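Cytochrome P450 (CYP102L1) (Mycobacterium phage Adler, PDB 6N6Q) is a phage-encoded cytochrome P450 that binds heme and probably acts as a monooxygenase, as other members of its family do. Local coordinates at residues Arg382-Asp387 with His407-Phe412; Glu441-Pro446 with Arg466-Val471; Gln75-Asn80 with Gln354-Gly359. All coordinates share one frame; numbering follows the deposited sequence.

The three contacts lie in series along the chain: contact 3 closes first, then contact 1, then contact 2. Contacts 1 and 3 are the nearer pair, with centres about 22 Å apart and nearest atoms about 9 Å apart. Both touch the heme, one through the loop 407-412 and the other through the strand 77-79 of the five-stranded mixed sheet. Helix 65-71 packs against both. Contact 2 stands apart in a separate three-stranded sheet near the C-terminus. Its centre is about 31 Å from that of contact 1 and about 49 Å from that of contact 3, across the chain's centre. The heme is thus approached from two contacts, while contact 2 pairs an outer strand with the central strand of a distant sheet.

Contact 1 (Arg382-Asp387 with His407-Phe412); sequences RSWGPD and HIYKPF. With HEM (protoporphyrin IX containing Fe), chain E.
Ser-383 and His-407 bring the two segments closest, with their CA atoms 5.9 Å apart, and no strand pairing joins the 3-10 turn and loop of 382-387 to the irregular 407-412. Trp-384 carries most of the contact. Its CG lies anti to the carbonyl carbon (chi1 -78°), and the indole reaches across to three residues in a row. His-407 comes over one face. Its CD2 is 3.5 Å from Trp-384 CZ2 and offset toward the rim. The imidazole edge points at the indole face, which makes a T-shaped pair with planes at 74°. Tyr-409 approaches the indole edge instead, with its CB 3.5 Å from Trp-384 CZ2. At that edge Trp-384 NE1 also bonds to Ile-408 O at 3.3 Å. The oxygen lies in the indole plane, but the bond is bent, at 136° about the hydrogen. Ser-383 OG is 4.0 Å from His-407 CB, while its hydrogen bond goes to His-381. The segment 407-412 then runs on to the heme, where Phe-412 CE1 is 3.7 Å from HEM C3B. Phe-412 opens the P450 heme-loop signature and shares a backbone bond with Cys-419. The Trp-384 cluster precedes it, in what is probably the P450 meander. Tyr-409, Pro-411 and Phe-412 rest on helix 329-341, which fits the K helix. Its ExxR arginine, Arg-340, makes a cation-pi contact with Trp-384. Ile-408 packs on helices 375-379 and 65-71.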
loop_
_atom_site.group_PDB
_atom_site.type_symbol
_atom_site.label_atom_id
_atom_site.label_comp_id
_atom_site.label_asym_id
_atom_site.label_seq_id
_atom_site.Cartn_x
_atom_site.Cartn_y
_atom_site.Cartn_z
ATOM N N ARG A 382 14.566 -6.733 17.651
ATOM C CA ARG A 382 14.877 -7.849 18.538
ATOM C C ARG A 382 13.744 -8.152 19.512
ATOM O O ARG A 382 13.664 -9.275 20.019
ATOM C CB ARG A 382 16.170 -7.551 19.302
ATOM C CG ARG A 382 16.782 -8.745 20.016
ATOM C CD ARG A 382 18.198 -8.439 20.487
ATOM N NE ARG A 382 18.243 -7.321 21.426
ATOM C CZ ARG A 382 18.259 -7.455 22.748
ATOM N NH1 ARG A 382 18.236 -8.664 23.295
ATOM N NH2 ARG A 382 18.301 -6.382 23.526
ATOM N N SER A 383 12.861 -7.186 19.775
ATOM C CA SER A 383 11.739 -7.407 20.680
ATOM C C SER A 383 10.724 -8.405 20.135
ATOM O O SER A 383 9.869 -8.869 20.898
ATOM C CB SER A 383 11.047 -6.078 20.989
ATOM O OG SER A 383 10.699 -5.392 19.798
ATOM N N TRP A 384 10.787 -8.741 18.848
ATOM C CA TRP A 384 9.939 -9.781 18.278
ATOM C C TRP A 384 10.480 -11.184 18.526
ATOM O O TRP A 384 9.978 -12.144 17.929
ATOM C CB TRP A 384 9.759 -9.554 16.774
ATOM C CG TRP A 384 8.776 -8.475 16.442
ATOM C CD1 TRP A 384 9.036 -7.142 16.300
ATOM C CD2 TRP A 384 7.373 -8.636 16.212
ATOM N NE1 TRP A 384 7.881 -6.465 15.996
ATOM C CE2 TRP A 384 6.845 -7.359 15.935
ATOM C CE3 TRP A 384 6.509 -9.737 16.212
ATOM C CZ2 TRP A 384 5.494 -7.153 15.661
ATOM C CZ3 TRP A 384 5.169 -9.531 15.942
ATOM C CH2 TRP A 384 4.674 -8.249 15.669
ATOM N N GLY A 385 11.483 -11.325 19.389
ATOM C CA GLY A 385 12.068 -12.611 19.676
ATOM C C GLY A 385 13.330 -12.855 18.874
ATOM O O GLY A 385 13.665 -12.104 17.953
ATOM N N PRO A 386 14.059 -13.922 19.215
ATOM C CA PRO A 386 15.311 -14.216 18.501
ATOM C C PRO A 386 15.111 -14.688 17.070
ATOM O O PRO A 386 16.090 -14.729 16.314
ATOM C CB PRO A 386 15.953 -15.314 19.359
ATOM C CG PRO A 386 14.799 -15.977 20.034
ATOM C CD PRO A 386 13.788 -14.893 20.290
ATOM N N ASP A 387 13.890 -15.041 16.676
ATOM C CA ASP A 387 13.592 -15.511 15.325
ATOM C C ASP A 387 12.824 -14.461 14.527
ATOM O O ASP A 387 11.915 -14.783 13.760
ATOM C CB ASP A 387 12.812 -16.823 15.369
ATOM C CG ASP A 387 11.494 -16.697 16.113
ATOM O OD1 ASP A 387 11.265 -15.652 16.760
ATOM O OD2 ASP A 387 10.682 -17.645 16.046
ATOM N N HIS A 407 6.498 -3.990 21.664
ATOM C CA HIS A 407 6.814 -4.250 20.267
ATOM C C HIS A 407 5.869 -3.438 19.395
ATOM O O HIS A 407 4.740 -3.140 19.790
ATOM C CB HIS A 407 6.708 -5.742 19.930
ATOM C CG HIS A 407 5.307 -6.268 19.959
ATOM N ND1 HIS A 407 4.664 -6.609 21.130
ATOM C CD2 HIS A 407 4.426 -6.512 18.961
ATOM C CE1 HIS A 407 3.447 -7.039 20.851
ATOM N NE2 HIS A 407 3.277 -6.990 19.542
ATOM N N ILE A 408 6.343 -3.084 18.203
ATOM C CA ILE A 408 5.600 -2.240 17.274
ATOM C C ILE A 408 5.152 -3.086 16.092
ATOM O O ILE A 408 5.944 -3.851 15.528
ATOM C CB ILE A 408 6.444 -1.043 16.804
ATOM C CG1 ILE A 408 6.765 -0.122 17.981
ATOM C CG2 ILE A 408 5.723 -0.276 15.702
ATOM C CD1 ILE A 408 5.538 0.450 18.660
ATOM N N TYR A 409 3.876 -2.951 15.721
ATOM C CA TYR A 409 3.350 -3.565 14.501
ATOM C C TYR A 409 2.239 -2.650 13.980
ATOM O O TYR A 409 1.066 -2.826 14.315
ATOM C CB TYR A 409 2.844 -4.978 14.745
ATOM C CG TYR A 409 2.294 -5.630 13.499
ATOM C CD1 TYR A 409 3.142 -6.046 12.482
ATOM C CD2 TYR A 409 0.929 -5.820 13.336
ATOM C CE1 TYR A 409 2.645 -6.635 11.337
ATOM C CE2 TYR A 409 0.422 -6.410 12.194
ATOM C CZ TYR A 409 1.284 -6.816 11.198
ATOM O OH TYR A 409 0.789 -7.404 10.056
ATOM N N LYS A 410 2.625 -1.675 13.160
ATOM C CA LYS A 410 1.695 -0.692 12.602
ATOM C C LYS A 410 1.905 -0.573 11.097
ATOM O O LYS A 410 2.307 0.484 10.597
ATOM C CB LYS A 410 1.874 0.665 13.282
ATOM C CG LYS A 410 1.605 0.658 14.775
ATOM C CD LYS A 410 0.145 0.357 15.072
ATOM C CE LYS A 410 -0.140 0.466 16.560
ATOM N NZ LYS A 410 -1.596 0.403 16.854
ATOM N N PRO A 411 1.620 -1.638 10.337
ATOM C CA PRO A 411 1.811 -1.558 8.879
ATOM C C PRO A 411 0.863 -0.589 8.193
ATOM O O PRO A 411 1.110 -0.224 7.038
ATOM C CB PRO A 411 1.570 -3.000 8.412
ATOM C CG PRO A 411 0.669 -3.576 9.448
ATOM C CD PRO A 411 1.083 -2.947 10.750
ATOM N N PHE A 412 -0.207 -0.161 8.863
ATOM C CA PHE A 412 -1.170 0.774 8.296
ATOM C C PHE A 412 -1.120 2.144 8.967
ATOM O O PHE A 412 -2.095 2.900 8.897
ATOM C CB PHE A 412 -2.582 0.194 8.383
ATOM C CG PHE A 412 -2.769 -1.069 7.593
ATOM C CD1 PHE A 412 -3.162 -1.018 6.264
ATOM C CD2 PHE A 412 -2.559 -2.307 8.178
ATOM C CE1 PHE A 412 -3.336 -2.178 5.532
ATOM C CE2 PHE A 412 -2.731 -3.471 7.454
ATOM C CZ PHE A 412 -3.120 -3.407 6.128
HETATM C CHA HEM E . -2.571 5.850 4.430
HETATM C CHB HEM E . -0.288 1.565 4.200
HETATM C CHC HEM E . -3.664 -0.064 1.099
HETATM C CHD HEM E . -5.472 4.436 0.779
HETATM C C1A HEM E . -1.666 4.834 4.671
HETATM C C2A HEM E . -0.549 4.862 5.598
HETATM C C3A HEM E . 0.075 3.685 5.532
HETATM C C4A HEM E . -0.615 2.856 4.564
HETATM C CMA HEM E . 1.321 3.284 6.349
HETATM C CAA HEM E . -0.136 6.041 6.504
HETATM C CBA HEM E . 0.777 6.968 5.705
HETATM C CGA HEM E . 1.356 8.040 6.592
HETATM O O1A HEM E . 1.149 7.984 7.833
HETATM O O2A HEM E . 2.031 8.956 6.055
HETATM C C1B HEM E . -1.035 0.732 3.388
HETATM C C2B HEM E . -0.808 -0.686 3.188
HETATM C C3B HEM E . -1.742 -1.142 2.329
HETATM C C4B HEM E . -2.585 -0.019 1.961
HETATM C CMB HEM E . 0.333 -1.466 3.882
HETATM C CAB HEM E . -1.966 -2.571 1.767
HETATM C CBB HEM E . -1.204 -3.637 2.043
HETATM C C1C HEM E . -4.478 0.996 0.752
HETATM C C2C HEM E . -5.656 0.944 -0.089
HETATM C C3C HEM E . -6.164 2.174 -0.188
HETATM C C4C HEM E . -5.323 3.072 0.595
HETATM C CMC HEM E . -6.239 -0.313 -0.770
HETATM C CAC HEM E . -7.431 2.503 -1.014
HETATM C CBC HEM E . -7.956 3.730 -1.085
HETATM C C1D HEM E . -4.857 5.214 1.742
HETATM C C2D HEM E . -5.119 6.616 2.014
HETATM C C3D HEM E . -4.323 7.003 3.018
HETATM C C4D HEM E . -3.522 5.866 3.426
HETATM C CMD HEM E . -6.140 7.506 1.271
HETATM C CAD HEM E . -4.265 8.418 3.640
HETATM C CBD HEM E . -5.350 8.566 4.703
HETATM C CGD HEM E . -5.235 9.910 5.378
HETATM O O1D HEM E . -6.282 10.452 5.819
HETATM O O2D HEM E . -4.100 10.447 5.471
HETATM N NA HEM E . -1.669 3.594 4.059
HETATM N NB HEM E . -2.124 1.101 2.626
HETATM N NC HEM E . -4.309 2.309 1.148
HETATM N ND HEM E . -3.877 4.794 2.625
HETATM FE FE HEM E . -2.908 2.980 2.505
#

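Contact 2 (Glu441-Pro446 with Arg466-Val471); sequences ELEPRP and RLRNRV
Glu-443 and Arg-466 both hold CG anti to the backbone N (chi1 180° and -168°), and the two side chains run side by side on one face of the sheet. Arg-468 reaches the same carboxylate by another route, its chain bent at chi2 (-57°). Arg-466 grips Glu-443 side-on with two nitrogens. Its NE is 3.3 Å from Glu-443 OE1, and its NH2 is 3.1 Å from Glu-443 OE2. Both oxygens lie close to the guanidinium plane, yet both donors meet the carboxylate from above its own plane. Arg-468 NH1 meets Glu-443 OE1 at 2.6 Å, nearly in line with the C-O bond. OE1 therefore accepts from two arginines.

The backbone pairs antiparallel beneath this network. Glu-443 N bonds to Arg-466 O at 2.8 Å, and Arg-466 N returns to Glu-443 O at 3.0 Å. Toward Arg-468 the pairing is looser, and there Leu-467 CA makes a CA-H...O contact of 3.3 Å with Glu-441 O. On the other face Leu-442 CD2 touches Leu-467 CD2 at 3.6 Å. Leu-442 packs on helices 265-296 and 422-439, and Leu-467 on Trp-140 of helix 119-145. Strand 464-469 is the middle one of three in the sheet usually called beta3 in P450s.

One face is thus apolar and turned to helices, while the other is charged. Two arginines donate to the carboxylate of Glu-443, which would be expected to favour its ionised form. Glu-441, on the same face, may partly offset the positive charge.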
loop_
_atom_site.group_PDB
_atom_site.type_symbol
_atom_site.label_atom_id
_atom_site.label_comp_id
_atom_site.label_asym_id
_atom_site.label_seq_id
_atom_site.Cartn_x
_atom_site.Cartn_y
_atom_site.Cartn_z
ATOM N N GLU A 441 -0.635 -24.235 -8.000
ATOM C CA GLU A 441 0.485 -24.481 -7.109
ATOM C C GLU A 441 1.676 -23.656 -7.580
ATOM O O GLU A 441 1.844 -23.405 -8.777
ATOM C CB GLU A 441 0.847 -25.970 -7.048
ATOM C CG GLU A 441 1.272 -26.582 -8.368
ATOM C CD GLU A 441 1.398 -28.090 -8.281
ATOM O OE1 GLU A 441 0.664 -28.701 -7.474
ATOM O OE2 GLU A 441 2.233 -28.666 -9.011
ATOM N N LEU A 442 2.493 -23.222 -6.626
ATOM C CA LEU A 442 3.516 -22.214 -6.869
ATOM C C LEU A 442 4.880 -22.882 -7.000
ATOM O O LEU A 442 5.313 -23.602 -6.096
ATOM C CB LEU A 442 3.527 -21.184 -5.739
ATOM C CG LEU A 442 2.162 -20.666 -5.279
ATOM C CD1 LEU A 442 2.302 -19.834 -4.013
ATOM C CD2 LEU A 442 1.491 -19.856 -6.374
ATOM N N GLU A 443 5.552 -22.636 -8.122
ATOM C CA GLU A 443 6.910 -23.121 -8.333
ATOM C C GLU A 443 7.873 -21.943 -8.322
ATOM O O GLU A 443 7.822 -21.102 -9.234
ATOM C CB GLU A 443 7.019 -23.886 -9.654
ATOM C CG GLU A 443 8.414 -24.424 -9.945
ATOM C CD GLU A 443 8.514 -25.098 -11.303
ATOM O OE1 GLU A 443 7.472 -25.254 -11.973
ATOM O OE2 GLU A 443 9.639 -25.471 -11.701
ATOM N N PRO A 444 8.749 -21.828 -7.330
ATOM C CA PRO A 444 9.725 -20.736 -7.321
ATOM C C PRO A 444 10.850 -20.998 -8.313
ATOM O O PRO A 444 11.013 -22.099 -8.843
ATOM C CB PRO A 444 10.245 -20.743 -5.881
ATOM C CG PRO A 444 10.127 -22.170 -5.469
ATOM C CD PRO A 444 8.884 -22.697 -6.149
ATOM N N ARG A 445 11.633 -19.951 -8.560
ATOM C CA ARG A 445 12.772 -20.046 -9.464
ATOM C C ARG A 445 13.986 -20.563 -8.703
ATOM O O ARG A 445 14.388 -19.944 -7.707
ATOM C CB ARG A 445 13.082 -18.695 -10.084
ATOM C CG ARG A 445 14.285 -18.709 -11.009
ATOM C CD ARG A 445 14.330 -17.463 -11.868
ATOM N NE ARG A 445 13.286 -17.466 -12.889
ATOM C CZ ARG A 445 13.449 -17.949 -14.117
ATOM N NH1 ARG A 445 14.614 -18.470 -14.477
ATOM N NH2 ARG A 445 12.449 -17.909 -14.987
ATOM N N PRO A 446 14.591 -21.673 -9.122
ATOM C CA PRO A 446 15.745 -22.206 -8.387
ATOM C C PRO A 446 16.921 -21.240 -8.421
ATOM O O PRO A 446 17.201 -20.604 -9.439
ATOM C CB PRO A 446 16.066 -23.512 -9.125
ATOM C CG PRO A 446 14.800 -23.864 -9.852
ATOM C CD PRO A 446 14.180 -22.554 -10.228
ATOM N N ARG A 466 6.032 -19.788 -11.284
ATOM C CA ARG A 466 5.370 -20.579 -12.308
ATOM C C ARG A 466 4.264 -21.395 -11.660
ATOM O O ARG A 466 4.383 -21.831 -10.511
ATOM C CB ARG A 466 6.354 -21.496 -13.043
ATOM C CG ARG A 466 5.779 -22.132 -14.297
ATOM C CD ARG A 466 6.878 -22.504 -15.275
ATOM N NE ARG A 466 7.851 -23.416 -14.683
ATOM C CZ ARG A 466 8.968 -23.807 -15.288
ATOM N NH1 ARG A 466 9.255 -23.365 -16.506
ATOM N NH2 ARG A 466 9.798 -24.641 -14.675
ATOM N N LEU A 467 3.180 -21.589 -12.404
ATOM C CA LEU A 467 1.973 -22.202 -11.876
ATOM C C LEU A 467 1.580 -23.414 -12.705
ATOM O O LEU A 467 1.770 -23.444 -13.925
ATOM C CB LEU A 467 0.810 -21.207 -11.865
ATOM C CG LEU A 467 1.131 -19.779 -11.433
ATOM C CD1 LEU A 467 0.092 -18.836 -11.994
ATOM C CD2 LEU A 467 1.181 -19.678 -9.920
ATOM N N ARG A 468 1.032 -24.415 -12.024
ATOM C CA ARG A 468 0.309 -25.507 -12.656
ATOM C C ARG A 468 -1.087 -25.561 -12.055
ATOM O O ARG A 468 -1.256 -25.359 -10.849
ATOM C CB ARG A 468 1.012 -26.856 -12.458
ATOM C CG ARG A 468 2.495 -26.876 -12.787
ATOM C CD ARG A 468 2.784 -26.438 -14.217
ATOM N NE ARG A 468 4.067 -26.956 -14.687
ATOM C CZ ARG A 468 5.253 -26.489 -14.308
ATOM N NH1 ARG A 468 5.335 -25.485 -13.444
ATOM N NH2 ARG A 468 6.363 -27.030 -14.791
ATOM N N ASN A 469 -2.084 -25.816 -12.898
ATOM C CA ASN A 469 -3.440 -25.992 -12.398
ATOM C C ASN A 469 -3.504 -27.225 -11.507
ATOM O O ASN A 469 -2.993 -28.291 -11.864
ATOM C CB ASN A 469 -4.423 -26.114 -13.563
ATOM C CG ASN A 469 -4.509 -24.846 -14.387
ATOM O OD1 ASN A 469 -3.830 -24.704 -15.405
ATOM N ND2 ASN A 469 -5.346 -23.910 -13.948
ATOM N N ARG A 470 -4.128 -27.075 -10.336
ATOM C CA ARG A 470 -4.079 -28.125 -9.324
ATOM C C ARG A 470 -4.844 -29.379 -9.729
ATOM O O ARG A 470 -4.616 -30.439 -9.135
ATOM C CB ARG A 470 -4.606 -27.594 -7.990
ATOM C CG ARG A 470 -3.820 -26.405 -7.462
ATOM C CD ARG A 470 -3.395 -26.587 -6.011
ATOM N NE ARG A 470 -4.520 -26.492 -5.085
ATOM C CZ ARG A 470 -5.048 -27.525 -4.439
ATOM N NH1 ARG A 470 -4.552 -28.743 -4.611
ATOM N NH2 ARG A 470 -6.070 -27.339 -3.615
ATOM N N VAL A 471 -5.731 -29.285 -10.719
ATOM C CA VAL A 471 -6.487 -30.434 -11.219
ATOM C C VAL A 471 -7.262 -31.122 -10.098
ATOM O O VAL A 471 -8.466 -31.356 -10.216
ATOM C CB VAL A 471 -5.558 -31.439 -11.937
ATOM C CG1 VAL A 471 -6.179 -32.827 -11.954
ATOM C CG2 VAL A 471 -5.268 -30.968 -13.355
#

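Contact 3 (Gln75-Asn80 with Gln354-Gly359); sequences QLWEKN and QDTTIG. With HEM (protoporphyrin IX containing Fe), chain E.
Lys-79 NZ donates to HEM O2A at 2.9 Å and also to the carbonyl oxygen of Phe-97, so two acceptors hold the ammonium group. The lysine CG lies anti to the backbone N (chi1 156°), and the long chain spans from strand 77-79 to the heme propionate. Trp-106 and Arg-417 supply further hydrogen bonds to the heme.

The contact with 354-359 is made by Leu-76, just before the strand, and Trp-77, its first residue. No hydrogen bond crosses it. The backbones come closest at Leu-76 and Gln-354, whose CA atoms are 6.3 Å apart. Thr-356 is the central residue. Its CG2 nestles against both methyls of Leu-76, 3.7 Å from CD2 and 3.8 Å from CD1. Its OG1 lies between the backbone N and the carbonyl carbon (chi1 56°) and comes to the indole of Trp-77, 3.8 Å from NE1. That distance is a polar approach and not a bond. Ile-358 adds its CG2, 4.0 Å from Trp-77 CZ2, with the two side chains crossing at about a right angle. Gln-354 OE1 lies 4.1 Å from Leu-76 CD2, and these side chains also cross at about a right angle.

Phe-365 meets the Trp-77 ring edge-to-face, and Ile-358 also packs on Leu-67 and Ile-71 of helix 65-71. Backbone bonds of Glu-78 with Gln-351 and Asn-80 with Phe-349 tie strand 77-79 to 347-352. Strand 77-79 is outermost in the five-stranded mixed sheet. A backbone bond of Thr-356 with Phe-365 belongs to the small hairpin 356-357 with 364-365. The five-stranded sheet corresponds to beta1 of the P450 fold and the hairpin to beta2, so the contact joins these two sheets.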
loop_
_atom_site.group_PDB
_atom_site.type_symbol
_atom_site.label_atom_id
_atom_site.label_comp_id
_atom_site.label_asym_id
_atom_site.label_seq_id
_atom_site.Cartn_x
_atom_site.Cartn_y
_atom_site.Cartn_z
ATOM N N GLN A 75 -2.093 12.786 21.165
ATOM C CA GLN A 75 -2.213 14.089 21.812
ATOM C C GLN A 75 -0.991 14.967 21.573
ATOM O O GLN A 75 -1.129 16.190 21.459
ATOM C CB GLN A 75 -2.444 13.920 23.315
ATOM C CG GLN A 75 -3.823 13.397 23.691
ATOM C CD GLN A 75 -3.961 11.903 23.482
ATOM O OE1 GLN A 75 -2.972 11.199 23.277
ATOM N NE2 GLN A 75 -5.193 11.409 23.535
ATOM N N LEU A 76 0.199 14.373 21.490
ATOM C CA LEU A 76 1.431 15.138 21.341
ATOM C C LEU A 76 1.952 15.187 19.912
ATOM O O LEU A 76 2.527 16.205 19.513
ATOM C CB LEU A 76 2.524 14.563 22.249
ATOM C CG LEU A 76 2.260 14.609 23.756
ATOM C CD1 LEU A 76 3.477 14.119 24.529
ATOM C CD2 LEU A 76 1.871 16.013 24.193
ATOM N N TRP A 77 1.771 14.125 19.132
ATOM C CA TRP A 77 2.297 14.061 17.778
ATOM C C TRP A 77 1.166 13.866 16.776
ATOM O O TRP A 77 0.046 13.491 17.132
ATOM C CB TRP A 77 3.323 12.929 17.636
ATOM C CG TRP A 77 4.537 13.109 18.492
ATOM C CD1 TRP A 77 4.629 12.901 19.837
ATOM C CD2 TRP A 77 5.837 13.530 18.060
ATOM N NE1 TRP A 77 5.904 13.170 20.270
ATOM C CE2 TRP A 77 6.666 13.558 19.199
ATOM C CE3 TRP A 77 6.382 13.884 16.822
ATOM C CZ2 TRP A 77 8.008 13.928 19.138
ATOM C CZ3 TRP A 77 7.714 14.254 16.763
ATOM C CH2 TRP A 77 8.512 14.272 17.914
ATOM N N GLU A 78 1.479 14.127 15.508
ATOM C CA GLU A 78 0.516 14.005 14.426
ATOM C C GLU A 78 1.271 13.712 13.136
ATOM O O GLU A 78 2.505 13.683 13.110
ATOM C CB GLU A 78 -0.336 15.272 14.304
ATOM C CG GLU A 78 0.460 16.514 13.951
ATOM C CD GLU A 78 -0.405 17.754 13.869
ATOM O OE1 GLU A 78 -1.552 17.709 14.358
ATOM O OE2 GLU A 78 0.063 18.770 13.313
ATOM N N LYS A 79 0.520 13.497 12.059
ATOM C CA LYS A 79 1.127 13.137 10.786
ATOM C C LYS A 79 1.947 14.288 10.221
ATOM O O LYS A 79 1.516 15.445 10.228
ATOM C CB LYS A 79 0.056 12.723 9.774
ATOM C CG LYS A 79 0.499 12.895 8.323
ATOM C CD LYS A 79 -0.140 11.886 7.388
ATOM C CE LYS A 79 0.475 11.986 6.001
ATOM N NZ LYS A 79 0.087 10.847 5.124
ATOM N N ASN A 80 3.137 13.960 9.728
ATOM C CA ASN A 80 3.977 14.896 8.998
ATOM C C ASN A 80 4.008 14.498 7.530
ATOM O O ASN A 80 4.319 13.347 7.202
ATOM C CB ASN A 80 5.399 14.922 9.565
ATOM C CG ASN A 80 6.326 15.820 8.767
ATOM O OD1 ASN A 80 7.139 15.346 7.971
ATOM N ND2 ASN A 80 6.201 17.128 8.971
ATOM N N GLN A 354 3.343 20.023 19.888
ATOM C CA GLN A 354 3.839 20.982 20.864
ATOM C C GLN A 354 5.309 20.689 21.120
ATOM O O GLN A 354 5.866 19.710 20.614
ATOM C CB GLN A 354 3.053 20.910 22.183
ATOM C CG GLN A 354 1.549 20.758 22.024
ATOM C CD GLN A 354 0.885 20.196 23.265
ATOM O OE1 GLN A 354 -0.078 19.432 23.176
ATOM N NE2 GLN A 354 1.396 20.572 24.434
ATOM N N ASP A 355 5.943 21.545 21.917
ATOM C CA ASP A 355 7.282 21.249 22.413
ATOM C C ASP A 355 7.181 20.105 23.410
ATOM O O ASP A 355 6.572 20.255 24.475
ATOM C CB ASP A 355 7.904 22.483 23.061
ATOM C CG ASP A 355 7.866 23.698 22.159
ATOM O OD1 ASP A 355 7.123 23.674 21.154
ATOM O OD2 ASP A 355 8.585 24.677 22.454
ATOM N N THR A 356 7.751 18.951 23.068
ATOM C CA THR A 356 7.671 17.775 23.921
ATOM C C THR A 356 9.028 17.088 23.964
ATOM O O THR A 356 10.002 17.534 23.348
ATOM C CB THR A 356 6.599 16.789 23.436
ATOM O OG1 THR A 356 6.862 16.422 22.076
ATOM C CG2 THR A 356 5.207 17.397 23.547
ATOM N N THR A 357 9.080 15.991 24.718
ATOM C CA THR A 357 10.241 15.118 24.800
ATOM C C THR A 357 9.754 13.679 24.793
ATOM O O THR A 357 8.706 13.370 25.368
ATOM C CB THR A 357 11.070 15.371 26.072
ATOM O OG1 THR A 357 10.311 14.979 27.223
ATOM C CG2 THR A 357 11.452 16.842 26.202
ATOM N N ILE A 358 10.509 12.799 24.140
ATOM C CA ILE A 358 10.198 11.374 24.171
ATOM C C ILE A 358 11.197 10.679 25.086
ATOM O O ILE A 358 12.069 11.326 25.674
ATOM C CB ILE A 358 10.206 10.756 22.761
ATOM C CG1 ILE A 358 11.500 11.109 22.026
ATOM C CG2 ILE A 358 8.987 11.210 21.974
ATOM C CD1 ILE A 358 11.621 10.464 20.664
ATOM N N GLY A 359 11.073 9.363 25.219
ATOM C CA GLY A 359 11.981 8.611 26.062
ATOM C C GLY A 359 11.817 8.892 27.541
ATOM O O GLY A 359 10.758 8.626 28.118
HETATM C CHA HEM E . -2.571 5.850 4.430
HETATM C CHB HEM E . -0.288 1.565 4.200
HETATM C CHC HEM E . -3.664 -0.064 1.099
HETATM C CHD HEM E . -5.472 4.436 0.779
HETATM C C1A HEM E . -1.666 4.834 4.671
HETATM C C2A HEM E . -0.549 4.862 5.598
HETATM C C3A HEM E . 0.075 3.685 5.532
HETATM C C4A HEM E . -0.615 2.856 4.564
HETATM C CMA HEM E . 1.321 3.284 6.349
HETATM C CAA HEM E . -0.136 6.041 6.504
HETATM C CBA HEM E . 0.777 6.968 5.705
HETATM C CGA HEM E . 1.356 8.040 6.592
HETATM O O1A HEM E . 1.149 7.984 7.833
HETATM O O2A HEM E . 2.031 8.956 6.055
HETATM C C1B HEM E . -1.035 0.732 3.388
HETATM C C2B HEM E . -0.808 -0.686 3.188
HETATM C C3B HEM E . -1.742 -1.142 2.329
HETATM C C4B HEM E . -2.585 -0.019 1.961
HETATM C CMB HEM E . 0.333 -1.466 3.882
HETATM C CAB HEM E . -1.966 -2.571 1.767
HETATM C CBB HEM E . -1.204 -3.637 2.043
HETATM C C1C HEM E . -4.478 0.996 0.752
HETATM C C2C HEM E . -5.656 0.944 -0.089
HETATM C C3C HEM E . -6.164 2.174 -0.188
HETATM C C4C HEM E . -5.323 3.072 0.595
HETATM C CMC HEM E . -6.239 -0.313 -0.770
HETATM C CAC HEM E . -7.431 2.503 -1.014
HETATM C CBC HEM E . -7.956 3.730 -1.085
HETATM C C1D HEM E . -4.857 5.214 1.742
HETATM C C2D HEM E . -5.119 6.616 2.014
HETATM C C3D HEM E . -4.323 7.003 3.018
HETATM C C4D HEM E . -3.522 5.866 3.426
HETATM C CMD HEM E . -6.140 7.506 1.271
HETATM C CAD HEM E . -4.265 8.418 3.640
HETATM C CBD HEM E . -5.350 8.566 4.703
HETATM C CGD HEM E . -5.235 9.910 5.378
HETATM O O1D HEM E . -6.282 10.452 5.819
HETATM O O2D HEM E . -4.100 10.447 5.471
HETATM N NA HEM E . -1.669 3.594 4.059
HETATM N NB HEM E . -2.124 1.101 2.626
HETATM N NC HEM E . -4.309 2.309 1.148
HETATM N ND HEM E . -3.877 4.794 2.625
HETATM FE FE HEM E . -2.908 2.980 2.505
#